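Local coordinates for hypothetical protein NE0471 (Nitrosomonas europaea, PDB 2AUW) that is of unknown function but may bind DNA, at residues Val67-Asp71 with Thr72-Arg76. Numbering follows the deposited sequence.
Sequences VEWFD and TEFGR
V67 and F74 pair as a single antiparallel, hydrogen-bonded bridge, V67 N to F74 O at 2.9 Å and F74 N to V67 O at 3.2 Å, and the chain between them turns back on itself. The loop illustrates how one carboxylate can gather the backbone amides of a turn. The side chain of E73, turned about its CB-CG bond (chi2 84°), reaches back inside the loop and collects three successive backbone N-H groups. E73 OE1 accepts from F70 N and, from above the carboxylate plane, from D71 N at 2.7 Å; E73 OE2 takes W69 N at 3.0 Å, also well out of that plane. With an alanine in place of E73, these three amides would probably lose their acceptor and the turn would be less firmly held. A second glutamate grips the next amide: E68, extended beyond CG, offers the anti lone pair of OE1 to T72 N at 2.7 Å in a nearly straight bond (168°). W69 presents CZ3 to CE1 of F74 at 3.4 Å, the two rings meeting obliquely with their planes 85° apart, while E73 CB lies over the F74 ring. The other E68 oxygen binds H59 of the partner strand 59-60, W69 meets F55 of helix 52-55 and L22 of strand 21-26, and F74 packs against V79 and edge-to-face with W82 of helix 76-86, which begins just after N-cap G75.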
loop_
_atom_site.group_PDB
_atom_site.type_symbol
_atom_site.label_atom_id
_atom_site.label_comp_id
_atom_site.label_asym_id
_atom_site.label_seq_id
_atom_site.Cartn_x
_atom_site.Cartn_y
_atom_site.Cartn_z
ATOM N N VAL B 67 3.845 10.976 22.108
ATOM C CA VAL B 67 4.088 10.861 23.533
ATOM C C VAL B 67 4.126 12.279 24.059
ATOM O O VAL B 67 4.891 13.096 23.583
ATOM C CB VAL B 67 5.410 10.099 23.806
ATOM C CG1 VAL B 67 5.837 10.222 25.286
ATOM C CG2 VAL B 67 5.285 8.635 23.422
ATOM N N GLU B 68 3.272 12.594 25.029
ATOM C CA GLU B 68 3.076 13.969 25.422
ATOM C C GLU B 68 3.089 14.140 26.940
ATOM O O GLU B 68 2.702 13.235 27.677
ATOM C CB GLU B 68 1.749 14.490 24.846
ATOM C CG GLU B 68 1.378 15.882 25.359
ATOM C CD GLU B 68 0.118 16.369 24.713
ATOM O OE1 GLU B 68 0.223 16.977 23.626
ATOM O OE2 GLU B 68 -0.967 16.130 25.291
ATOM N N TRP B 69 3.557 15.302 27.380
ATOM C CA TRP B 69 3.504 15.703 28.784
ATOM C C TRP B 69 2.706 16.992 28.778
ATOM O O TRP B 69 1.631 17.050 29.365
ATOM C CB TRP B 69 4.893 15.936 29.397
ATOM C CG TRP B 69 5.695 14.683 29.635
ATOM C CD1 TRP B 69 5.793 13.979 30.788
ATOM C CD2 TRP B 69 6.513 14.001 28.673
ATOM N NE1 TRP B 69 6.643 12.908 30.627
ATOM C CE2 TRP B 69 7.073 12.885 29.317
ATOM C CE3 TRP B 69 6.832 14.239 27.320
ATOM C CZ2 TRP B 69 7.933 12.003 28.667
ATOM C CZ3 TRP B 69 7.665 13.336 26.660
ATOM C CH2 TRP B 69 8.222 12.249 27.335
ATOM N N PHE B 70 3.216 18.004 28.081
ATOM C CA PHE B 70 2.460 19.247 27.872
ATOM C C PHE B 70 1.975 19.453 26.432
ATOM O O PHE B 70 0.815 19.792 26.217
ATOM C CB PHE B 70 3.239 20.476 28.373
ATOM C CG PHE B 70 3.738 20.349 29.786
ATOM C CD1 PHE B 70 5.089 20.137 30.043
ATOM C CD2 PHE B 70 2.852 20.451 30.867
ATOM C CE1 PHE B 70 5.560 20.013 31.349
ATOM C CE2 PHE B 70 3.307 20.334 32.187
ATOM C CZ PHE B 70 4.669 20.112 32.430
ATOM N N ASP B 71 2.853 19.242 25.448
ATOM C CA ASP B 71 2.511 19.529 24.052
ATOM C C ASP B 71 3.255 18.657 23.027
ATOM O O ASP B 71 4.369 19.006 22.596
ATOM C CB ASP B 71 2.750 21.009 23.727
ATOM C CG ASP B 71 2.292 21.380 22.327
ATOM O OD1 ASP B 71 1.425 20.674 21.754
ATOM O OD2 ASP B 71 2.807 22.380 21.791
ATOM N N THR B 72 2.619 17.550 22.637
ATOM C CA THR B 72 3.092 16.699 21.538
ATOM C C THR B 72 4.642 16.646 21.416
ATOM O O THR B 72 5.200 16.881 20.341
ATOM C CB THR B 72 2.493 17.182 20.191
ATOM O OG1 THR B 72 2.831 18.563 19.998
ATOM C CG2 THR B 72 0.975 17.031 20.180
ATOM N N GLU B 73 5.326 16.332 22.506
ATOM C CA GLU B 73 6.789 16.478 22.533
ATOM C C GLU B 73 7.520 15.490 21.628
ATOM O O GLU B 73 8.411 15.904 20.864
ATOM C CB GLU B 73 7.351 16.417 23.955
ATOM C CG GLU B 73 7.053 17.675 24.789
ATOM C CD GLU B 73 5.669 17.652 25.438
ATOM O OE1 GLU B 73 5.361 18.567 26.222
ATOM O OE2 GLU B 73 4.896 16.715 25.158
ATOM N N PHE B 74 7.175 14.201 21.706
ATOM C CA PHE B 74 7.907 13.213 20.871
ATOM C C PHE B 74 7.007 12.378 19.978
ATOM O O PHE B 74 6.147 11.665 20.492
ATOM C CB PHE B 74 8.719 12.261 21.729
ATOM C CG PHE B 74 9.671 12.935 22.667
ATOM C CD1 PHE B 74 9.684 12.595 24.007
ATOM C CD2 PHE B 74 10.567 13.888 22.203
ATOM C CE1 PHE B 74 10.569 13.202 24.894
ATOM C CE2 PHE B 74 11.463 14.515 23.081
ATOM C CZ PHE B 74 11.467 14.168 24.426
ATOM N N GLY B 75 7.251 12.425 18.662
ATOM C CA GLY B 75 6.520 11.581 17.698
ATOM C C GLY B 75 6.639 10.105 18.053
ATOM O O GLY B 75 7.712 9.649 18.480
ATOM N N ARG B 76 5.539 9.349 17.912
ATOM C CA ARG B 76 5.579 7.922 18.303
ATOM C C ARG B 76 6.638 7.157 17.499
ATOM O O ARG B 76 7.305 6.284 18.037
ATOM C CB ARG B 76 4.193 7.242 18.208
ATOM C CG ARG B 76 3.684 7.082 16.799
ATOM C CD ARG B 76 2.346 6.412 16.829
ATOM N NE ARG B 76 2.079 5.545 15.673
ATOM C CZ ARG B 76 1.694 5.975 14.468
ATOM N NH1 ARG B 76 1.456 5.096 13.487
ATOM N NH2 ARG B 76 1.567 7.279 14.233
#